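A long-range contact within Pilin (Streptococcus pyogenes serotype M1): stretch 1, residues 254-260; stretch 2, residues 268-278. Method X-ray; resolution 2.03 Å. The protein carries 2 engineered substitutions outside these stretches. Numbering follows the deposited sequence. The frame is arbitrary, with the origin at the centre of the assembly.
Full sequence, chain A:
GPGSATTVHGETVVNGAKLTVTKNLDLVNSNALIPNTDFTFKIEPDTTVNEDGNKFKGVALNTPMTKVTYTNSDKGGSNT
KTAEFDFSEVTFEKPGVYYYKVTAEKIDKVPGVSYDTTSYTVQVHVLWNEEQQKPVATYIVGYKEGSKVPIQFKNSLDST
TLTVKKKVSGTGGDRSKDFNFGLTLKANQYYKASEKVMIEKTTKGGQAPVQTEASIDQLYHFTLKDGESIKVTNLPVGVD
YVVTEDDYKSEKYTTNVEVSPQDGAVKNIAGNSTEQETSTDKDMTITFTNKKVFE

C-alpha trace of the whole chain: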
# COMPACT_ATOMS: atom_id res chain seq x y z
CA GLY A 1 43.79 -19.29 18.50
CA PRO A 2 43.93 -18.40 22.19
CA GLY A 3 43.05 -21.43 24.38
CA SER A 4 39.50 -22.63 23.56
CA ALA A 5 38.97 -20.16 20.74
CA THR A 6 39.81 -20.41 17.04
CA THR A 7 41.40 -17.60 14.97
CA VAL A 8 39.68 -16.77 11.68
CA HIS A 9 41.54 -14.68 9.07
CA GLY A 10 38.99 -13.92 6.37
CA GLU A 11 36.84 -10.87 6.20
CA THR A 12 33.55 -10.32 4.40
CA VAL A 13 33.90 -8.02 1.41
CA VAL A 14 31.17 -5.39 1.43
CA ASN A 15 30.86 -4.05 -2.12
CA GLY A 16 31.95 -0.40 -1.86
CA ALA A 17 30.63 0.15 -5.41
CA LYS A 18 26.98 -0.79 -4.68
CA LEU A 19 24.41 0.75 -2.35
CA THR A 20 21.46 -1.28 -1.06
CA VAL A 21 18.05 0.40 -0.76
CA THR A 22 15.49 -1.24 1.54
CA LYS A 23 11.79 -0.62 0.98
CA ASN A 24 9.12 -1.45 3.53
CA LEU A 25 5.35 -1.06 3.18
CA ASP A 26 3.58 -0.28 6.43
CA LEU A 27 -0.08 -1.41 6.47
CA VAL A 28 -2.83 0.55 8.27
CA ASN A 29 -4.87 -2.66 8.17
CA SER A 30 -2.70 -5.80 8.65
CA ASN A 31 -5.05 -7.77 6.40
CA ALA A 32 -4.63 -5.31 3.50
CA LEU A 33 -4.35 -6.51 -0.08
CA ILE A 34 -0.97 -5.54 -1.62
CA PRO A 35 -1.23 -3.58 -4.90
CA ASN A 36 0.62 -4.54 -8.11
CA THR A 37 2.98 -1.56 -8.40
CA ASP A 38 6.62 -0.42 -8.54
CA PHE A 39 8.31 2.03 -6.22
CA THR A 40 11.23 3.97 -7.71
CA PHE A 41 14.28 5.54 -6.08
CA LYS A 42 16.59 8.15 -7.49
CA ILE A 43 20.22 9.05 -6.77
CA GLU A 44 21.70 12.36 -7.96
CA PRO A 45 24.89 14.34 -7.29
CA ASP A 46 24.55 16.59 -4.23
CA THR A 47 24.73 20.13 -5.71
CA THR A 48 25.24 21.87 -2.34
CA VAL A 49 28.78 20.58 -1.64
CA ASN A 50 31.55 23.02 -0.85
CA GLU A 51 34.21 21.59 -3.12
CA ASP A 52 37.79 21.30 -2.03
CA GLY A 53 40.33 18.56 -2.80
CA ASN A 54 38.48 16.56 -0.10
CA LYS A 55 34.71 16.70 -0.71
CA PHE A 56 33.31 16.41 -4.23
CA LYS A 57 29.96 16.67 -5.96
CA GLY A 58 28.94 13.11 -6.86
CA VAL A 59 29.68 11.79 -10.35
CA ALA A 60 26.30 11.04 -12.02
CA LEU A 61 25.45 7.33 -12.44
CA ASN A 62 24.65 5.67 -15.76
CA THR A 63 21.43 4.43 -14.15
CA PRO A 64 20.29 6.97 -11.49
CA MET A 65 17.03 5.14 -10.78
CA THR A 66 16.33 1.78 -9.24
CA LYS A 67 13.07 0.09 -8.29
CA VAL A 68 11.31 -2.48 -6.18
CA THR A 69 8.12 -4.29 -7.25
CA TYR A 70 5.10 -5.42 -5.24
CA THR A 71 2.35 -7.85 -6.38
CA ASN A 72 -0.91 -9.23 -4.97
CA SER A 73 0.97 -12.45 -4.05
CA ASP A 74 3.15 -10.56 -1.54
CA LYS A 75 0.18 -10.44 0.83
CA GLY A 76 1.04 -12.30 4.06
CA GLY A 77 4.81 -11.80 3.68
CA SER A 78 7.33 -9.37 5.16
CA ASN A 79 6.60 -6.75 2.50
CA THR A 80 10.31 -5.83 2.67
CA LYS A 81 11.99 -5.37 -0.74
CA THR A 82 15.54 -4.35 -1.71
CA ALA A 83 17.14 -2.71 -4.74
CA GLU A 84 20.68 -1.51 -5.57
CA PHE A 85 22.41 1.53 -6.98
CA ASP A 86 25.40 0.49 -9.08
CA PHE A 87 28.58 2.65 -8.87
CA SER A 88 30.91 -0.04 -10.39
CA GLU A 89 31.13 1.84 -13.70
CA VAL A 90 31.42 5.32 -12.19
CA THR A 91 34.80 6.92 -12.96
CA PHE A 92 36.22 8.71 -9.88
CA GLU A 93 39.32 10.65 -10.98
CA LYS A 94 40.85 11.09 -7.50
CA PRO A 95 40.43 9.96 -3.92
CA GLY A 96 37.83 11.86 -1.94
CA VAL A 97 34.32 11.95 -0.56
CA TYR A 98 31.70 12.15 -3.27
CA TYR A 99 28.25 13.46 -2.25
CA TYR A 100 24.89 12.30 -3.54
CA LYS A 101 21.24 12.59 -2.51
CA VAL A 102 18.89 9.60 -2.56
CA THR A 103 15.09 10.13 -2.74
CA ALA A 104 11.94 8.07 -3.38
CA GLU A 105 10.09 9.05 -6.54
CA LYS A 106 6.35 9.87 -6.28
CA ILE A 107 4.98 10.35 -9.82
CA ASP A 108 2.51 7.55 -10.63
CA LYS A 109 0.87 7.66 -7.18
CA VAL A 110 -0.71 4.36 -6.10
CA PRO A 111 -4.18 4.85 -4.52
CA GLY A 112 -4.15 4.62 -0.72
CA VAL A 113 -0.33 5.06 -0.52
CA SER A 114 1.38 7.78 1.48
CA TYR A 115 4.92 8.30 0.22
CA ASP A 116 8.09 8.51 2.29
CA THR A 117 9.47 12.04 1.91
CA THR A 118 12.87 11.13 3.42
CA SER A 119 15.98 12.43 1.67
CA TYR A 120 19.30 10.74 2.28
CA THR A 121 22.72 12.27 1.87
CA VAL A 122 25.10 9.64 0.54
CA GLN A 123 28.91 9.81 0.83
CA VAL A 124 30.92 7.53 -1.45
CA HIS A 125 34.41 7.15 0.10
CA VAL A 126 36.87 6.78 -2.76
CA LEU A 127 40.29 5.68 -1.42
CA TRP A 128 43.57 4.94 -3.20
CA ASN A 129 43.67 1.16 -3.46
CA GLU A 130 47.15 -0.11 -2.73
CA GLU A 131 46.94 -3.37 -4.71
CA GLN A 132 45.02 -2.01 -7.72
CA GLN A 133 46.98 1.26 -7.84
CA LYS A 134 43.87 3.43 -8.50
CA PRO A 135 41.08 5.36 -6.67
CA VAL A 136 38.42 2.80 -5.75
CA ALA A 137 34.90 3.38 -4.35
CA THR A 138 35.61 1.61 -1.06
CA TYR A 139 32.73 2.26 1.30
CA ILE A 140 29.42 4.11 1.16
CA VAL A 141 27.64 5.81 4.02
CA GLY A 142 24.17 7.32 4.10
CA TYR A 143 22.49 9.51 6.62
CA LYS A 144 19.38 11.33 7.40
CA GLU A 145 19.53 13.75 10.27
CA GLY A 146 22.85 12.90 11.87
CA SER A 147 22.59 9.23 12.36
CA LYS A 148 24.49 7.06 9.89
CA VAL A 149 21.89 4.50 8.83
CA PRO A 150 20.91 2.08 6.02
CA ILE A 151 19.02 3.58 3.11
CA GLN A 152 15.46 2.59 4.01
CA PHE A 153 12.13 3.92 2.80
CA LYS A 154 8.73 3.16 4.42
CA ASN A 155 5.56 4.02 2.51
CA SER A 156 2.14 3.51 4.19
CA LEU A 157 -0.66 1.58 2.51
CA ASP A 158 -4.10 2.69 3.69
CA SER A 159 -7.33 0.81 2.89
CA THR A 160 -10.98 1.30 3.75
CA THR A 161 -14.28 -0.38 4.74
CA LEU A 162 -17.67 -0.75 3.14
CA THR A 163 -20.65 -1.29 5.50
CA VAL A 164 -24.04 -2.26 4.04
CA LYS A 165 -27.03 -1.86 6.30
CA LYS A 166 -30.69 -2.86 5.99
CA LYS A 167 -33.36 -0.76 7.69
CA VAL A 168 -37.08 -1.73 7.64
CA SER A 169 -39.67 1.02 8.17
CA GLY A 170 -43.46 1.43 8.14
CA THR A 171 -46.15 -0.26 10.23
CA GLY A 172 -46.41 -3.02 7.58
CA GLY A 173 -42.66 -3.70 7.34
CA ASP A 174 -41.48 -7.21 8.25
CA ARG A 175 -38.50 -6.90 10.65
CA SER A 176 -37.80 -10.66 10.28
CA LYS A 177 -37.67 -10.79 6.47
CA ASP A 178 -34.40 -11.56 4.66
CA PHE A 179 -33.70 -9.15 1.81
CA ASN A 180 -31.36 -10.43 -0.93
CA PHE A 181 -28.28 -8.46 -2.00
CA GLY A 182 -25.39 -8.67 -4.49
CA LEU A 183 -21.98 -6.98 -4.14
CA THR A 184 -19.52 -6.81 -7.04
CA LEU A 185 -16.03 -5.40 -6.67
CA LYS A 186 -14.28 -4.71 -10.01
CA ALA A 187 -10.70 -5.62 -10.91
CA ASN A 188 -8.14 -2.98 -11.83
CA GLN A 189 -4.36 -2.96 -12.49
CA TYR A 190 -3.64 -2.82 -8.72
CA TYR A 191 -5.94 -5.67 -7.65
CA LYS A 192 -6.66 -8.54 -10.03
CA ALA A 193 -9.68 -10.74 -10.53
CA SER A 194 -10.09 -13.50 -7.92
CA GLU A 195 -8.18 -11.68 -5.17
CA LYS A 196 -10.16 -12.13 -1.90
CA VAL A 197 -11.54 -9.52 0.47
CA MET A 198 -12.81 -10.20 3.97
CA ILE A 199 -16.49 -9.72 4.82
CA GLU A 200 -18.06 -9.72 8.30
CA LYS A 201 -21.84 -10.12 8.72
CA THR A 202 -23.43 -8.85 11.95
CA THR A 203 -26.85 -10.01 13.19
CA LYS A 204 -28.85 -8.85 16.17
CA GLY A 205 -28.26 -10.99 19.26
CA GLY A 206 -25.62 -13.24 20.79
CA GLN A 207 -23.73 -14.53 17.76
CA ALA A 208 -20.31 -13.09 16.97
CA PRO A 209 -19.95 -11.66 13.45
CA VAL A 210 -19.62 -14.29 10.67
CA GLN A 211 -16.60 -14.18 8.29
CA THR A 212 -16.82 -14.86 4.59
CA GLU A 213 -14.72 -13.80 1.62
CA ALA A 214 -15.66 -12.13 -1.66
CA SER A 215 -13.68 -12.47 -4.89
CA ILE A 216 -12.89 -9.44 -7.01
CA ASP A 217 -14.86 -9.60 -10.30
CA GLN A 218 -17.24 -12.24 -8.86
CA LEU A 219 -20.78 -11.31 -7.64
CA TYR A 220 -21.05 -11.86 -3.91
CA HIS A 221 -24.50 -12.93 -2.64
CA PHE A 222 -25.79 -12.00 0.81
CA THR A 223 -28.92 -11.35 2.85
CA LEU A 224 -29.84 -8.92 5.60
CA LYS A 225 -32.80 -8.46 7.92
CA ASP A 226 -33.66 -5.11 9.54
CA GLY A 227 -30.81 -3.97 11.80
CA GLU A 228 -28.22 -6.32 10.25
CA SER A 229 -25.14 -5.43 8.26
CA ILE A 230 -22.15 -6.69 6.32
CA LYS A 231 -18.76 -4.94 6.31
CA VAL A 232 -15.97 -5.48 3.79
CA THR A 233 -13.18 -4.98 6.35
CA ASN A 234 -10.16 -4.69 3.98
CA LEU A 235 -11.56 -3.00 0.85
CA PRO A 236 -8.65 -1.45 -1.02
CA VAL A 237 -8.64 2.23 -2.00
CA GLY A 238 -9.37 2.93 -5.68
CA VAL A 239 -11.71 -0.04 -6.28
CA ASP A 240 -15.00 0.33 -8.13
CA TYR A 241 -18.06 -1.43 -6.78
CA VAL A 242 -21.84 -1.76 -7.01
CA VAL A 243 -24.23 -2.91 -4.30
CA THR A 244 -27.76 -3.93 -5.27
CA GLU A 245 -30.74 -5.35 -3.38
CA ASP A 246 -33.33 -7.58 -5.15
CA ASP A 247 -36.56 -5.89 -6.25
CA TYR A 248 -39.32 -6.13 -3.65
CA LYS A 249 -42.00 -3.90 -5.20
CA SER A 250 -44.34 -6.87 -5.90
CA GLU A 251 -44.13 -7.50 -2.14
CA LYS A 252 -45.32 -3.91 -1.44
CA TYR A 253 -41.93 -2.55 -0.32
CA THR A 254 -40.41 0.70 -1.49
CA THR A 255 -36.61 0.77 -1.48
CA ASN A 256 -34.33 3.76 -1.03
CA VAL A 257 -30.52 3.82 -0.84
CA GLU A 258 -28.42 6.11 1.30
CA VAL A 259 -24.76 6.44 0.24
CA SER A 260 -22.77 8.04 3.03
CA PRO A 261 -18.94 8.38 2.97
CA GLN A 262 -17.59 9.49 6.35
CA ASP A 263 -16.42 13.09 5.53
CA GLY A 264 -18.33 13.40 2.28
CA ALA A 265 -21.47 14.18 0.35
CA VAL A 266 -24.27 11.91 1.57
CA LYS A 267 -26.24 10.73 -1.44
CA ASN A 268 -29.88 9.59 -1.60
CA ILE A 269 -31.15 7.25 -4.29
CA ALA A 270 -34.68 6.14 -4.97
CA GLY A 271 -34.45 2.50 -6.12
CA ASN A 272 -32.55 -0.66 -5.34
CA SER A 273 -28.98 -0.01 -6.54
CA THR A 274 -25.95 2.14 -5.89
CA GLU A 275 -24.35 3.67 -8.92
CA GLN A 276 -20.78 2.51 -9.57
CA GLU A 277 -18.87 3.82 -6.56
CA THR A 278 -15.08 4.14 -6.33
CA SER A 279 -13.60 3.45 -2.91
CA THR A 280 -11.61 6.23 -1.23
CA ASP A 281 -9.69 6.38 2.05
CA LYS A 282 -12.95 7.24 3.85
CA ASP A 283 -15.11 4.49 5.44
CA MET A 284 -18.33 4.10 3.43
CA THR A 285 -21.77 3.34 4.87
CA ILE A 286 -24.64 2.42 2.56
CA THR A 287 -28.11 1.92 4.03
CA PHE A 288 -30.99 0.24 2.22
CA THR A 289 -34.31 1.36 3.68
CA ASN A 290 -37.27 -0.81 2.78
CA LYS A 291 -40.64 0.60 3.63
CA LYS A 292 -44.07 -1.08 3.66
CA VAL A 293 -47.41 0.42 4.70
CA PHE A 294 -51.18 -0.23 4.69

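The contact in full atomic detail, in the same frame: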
# COMPACT_ATOMS: atom_id res chain seq x y z
N THR A 254 -41.18 -0.29 -0.74
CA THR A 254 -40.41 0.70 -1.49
C THR A 254 -38.97 0.70 -0.96
O THR A 254 -38.74 0.60 0.25
CB THR A 254 -40.99 2.09 -1.32
OG1 THR A 254 -40.98 2.40 0.08
CG2 THR A 254 -42.43 2.16 -1.84
N THR A 255 -38.02 0.82 -1.87
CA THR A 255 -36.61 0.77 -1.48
C THR A 255 -35.88 2.06 -1.83
O THR A 255 -35.98 2.56 -2.96
CB THR A 255 -35.92 -0.45 -2.09
OG1 THR A 255 -36.60 -1.63 -1.66
CG2 THR A 255 -34.44 -0.53 -1.63
N ASN A 256 -35.17 2.60 -0.84
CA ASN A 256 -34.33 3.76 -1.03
C ASN A 256 -32.93 3.50 -0.48
O ASN A 256 -32.76 2.79 0.52
CB ASN A 256 -34.96 5.00 -0.40
CG ASN A 256 -36.22 5.47 -1.14
OD1 ASN A 256 -37.33 4.94 -0.92
ND2 ASN A 256 -36.07 6.48 -2.00
N VAL A 257 -31.93 4.07 -1.15
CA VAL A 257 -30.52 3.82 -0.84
C VAL A 257 -29.87 5.08 -0.31
O VAL A 257 -29.92 6.12 -0.95
CB VAL A 257 -29.72 3.38 -2.10
CG1 VAL A 257 -28.31 2.93 -1.70
CG2 VAL A 257 -30.41 2.24 -2.81
N GLU A 258 -29.24 5.00 0.85
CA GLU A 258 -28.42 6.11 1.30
C GLU A 258 -26.94 5.76 1.16
O GLU A 258 -26.49 4.73 1.66
CB GLU A 258 -28.73 6.49 2.74
CG GLU A 258 -27.96 7.73 3.19
CD GLU A 258 -27.98 7.89 4.69
OE1 GLU A 258 -28.77 8.73 5.17
OE2 GLU A 258 -27.25 7.16 5.39
N VAL A 259 -26.19 6.63 0.48
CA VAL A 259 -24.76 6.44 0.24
C VAL A 259 -23.98 7.50 1.01
O VAL A 259 -23.97 8.66 0.65
CB VAL A 259 -24.40 6.53 -1.27
CG1 VAL A 259 -22.90 6.29 -1.49
CG2 VAL A 259 -25.22 5.53 -2.08
N SER A 260 -23.31 7.08 2.08
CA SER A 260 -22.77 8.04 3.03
C SER A 260 -21.30 7.78 3.36
O SER A 260 -21.01 6.99 4.25
CB SER A 260 -23.61 8.01 4.32
OG SER A 260 -23.07 8.87 5.29
N ASN A 268 -28.63 10.35 -1.70
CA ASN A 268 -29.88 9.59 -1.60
C ASN A 268 -30.36 9.12 -2.95
O ASN A 268 -30.36 9.89 -3.92
CB ASN A 268 -30.95 10.40 -0.87
CG ASN A 268 -30.87 10.24 0.63
OD1 ASN A 268 -31.15 9.17 1.18
ND2 ASN A 268 -30.50 11.31 1.31
N ILE A 269 -30.77 7.86 -3.02
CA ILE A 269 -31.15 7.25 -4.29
C ILE A 269 -32.43 6.45 -4.14
O ILE A 269 -32.49 5.44 -3.42
CB ILE A 269 -30.01 6.34 -4.85
CG1 ILE A 269 -28.82 7.19 -5.32
CG2 ILE A 269 -30.52 5.44 -5.99
CD1 ILE A 269 -27.62 6.38 -5.81
N ALA A 270 -33.48 6.92 -4.82
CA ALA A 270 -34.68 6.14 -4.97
C ALA A 270 -34.31 4.91 -5.80
O ALA A 270 -33.61 5.02 -6.81
CB ALA A 270 -35.76 6.97 -5.66
N GLY A 271 -34.73 3.73 -5.36
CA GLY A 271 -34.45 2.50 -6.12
C GLY A 271 -33.62 1.50 -5.34
O GLY A 271 -33.40 1.66 -4.13
N ASN A 272 -33.16 0.47 -6.03
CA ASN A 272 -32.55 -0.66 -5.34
C ASN A 272 -31.06 -0.89 -5.59
O ASN A 272 -30.53 -1.93 -5.22
CB ASN A 272 -33.35 -1.95 -5.59
CG ASN A 272 -33.54 -2.25 -7.07
OD1 ASN A 272 -34.59 -2.77 -7.47
ND2 ASN A 272 -32.53 -1.94 -7.89
N SER A 273 -30.40 0.10 -6.20
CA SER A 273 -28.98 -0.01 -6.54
C SER A 273 -28.17 1.25 -6.27
O SER A 273 -28.64 2.37 -6.46
CB SER A 273 -28.83 -0.41 -8.01
OG SER A 273 -27.46 -0.57 -8.35
N THR A 274 -26.93 1.06 -5.83
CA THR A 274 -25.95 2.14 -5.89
C THR A 274 -25.61 2.36 -7.35
O THR A 274 -25.82 1.49 -8.20
CB THR A 274 -24.66 1.83 -5.07
OG1 THR A 274 -23.98 0.68 -5.62
CG2 THR A 274 -25.00 1.58 -3.61
N GLU A 275 -25.08 3.53 -7.67
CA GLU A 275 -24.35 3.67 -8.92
C GLU A 275 -22.98 3.00 -8.71
O GLU A 275 -22.69 2.49 -7.63
CB GLU A 275 -24.16 5.15 -9.26
CG GLU A 275 -25.44 5.93 -9.49
CD GLU A 275 -25.20 7.43 -9.44
OE1 GLU A 275 -24.23 7.86 -8.75
OE2 GLU A 275 -25.97 8.18 -10.08
N GLN A 276 -22.15 2.98 -9.75
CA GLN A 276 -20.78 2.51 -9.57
C GLN A 276 -20.03 3.48 -8.66
O GLN A 276 -19.85 4.64 -9.00
CB GLN A 276 -20.08 2.32 -10.92
CG GLN A 276 -18.70 1.66 -10.80
CD GLN A 276 -18.41 0.70 -11.93
OE1 GLN A 276 -19.09 -0.33 -12.09
NE2 GLN A 276 -17.40 1.01 -12.73
N GLU A 277 -19.64 3.01 -7.49
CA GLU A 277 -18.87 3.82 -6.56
C GLU A 277 -17.41 3.43 -6.71
O GLU A 277 -17.12 2.29 -7.08
CB GLU A 277 -19.30 3.54 -5.12
CG GLU A 277 -20.58 4.19 -4.67
CD GLU A 277 -20.57 5.70 -4.82
OE1 GLU A 277 -19.59 6.35 -4.42
OE2 GLU A 277 -21.57 6.24 -5.32
N THR A 278 -16.52 4.38 -6.41
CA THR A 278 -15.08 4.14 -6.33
C THR A 278 -14.62 4.37 -4.90
O THR A 278 -14.86 5.42 -4.32
CB THR A 278 -14.31 5.06 -7.28
OG1 THR A 278 -14.68 4.74 -8.62
CG2 THR A 278 -12.80 4.88 -7.13

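Three backbone hydrogen bonds join the two stretches as antiparallel strands. V257 and I269 form the hydrogen-bonded pair: V257 N donates to I269 O (2.7 Å) and I269 N donates to V257 O (2.8 Å). The ladder extends beyond the second strand, where G271 N donates to T255 O (2.9 Å). G271 has phi/psi of 119/-170, angles at which a CB would be jammed against the preceding carbonyl oxygen, so glycine fits this position, where the chain leaves the strand. Longer CA-H...O contacts, N256 CA to I269 O and N268 CA to V257 O (both 3.5 Å), fill in between the stronger bonds.

Side chains alternate across the sheet. N256, E258, N268 and A270 share one face, which is largely polar and accessible; there N256 bends its amide over the neighbouring strand, bringing ND2 to 3.7 Å from CB of the small A270.

V257 and I269 point to the other face, with V257 CB 4.1 Å from I269 CB. V257 is buried and gives up the largest area to the contact. Its CG2 lies 3.3 Å from G271 O, while its CG1 packs 4.1 Å from T274 CG2. The same T274 methyl, CG2, lies 4.2 Å from CG2 of buried V259, so the threonine offers carbon to both valines while its OG1 bonds to E275 O (3.0 Å).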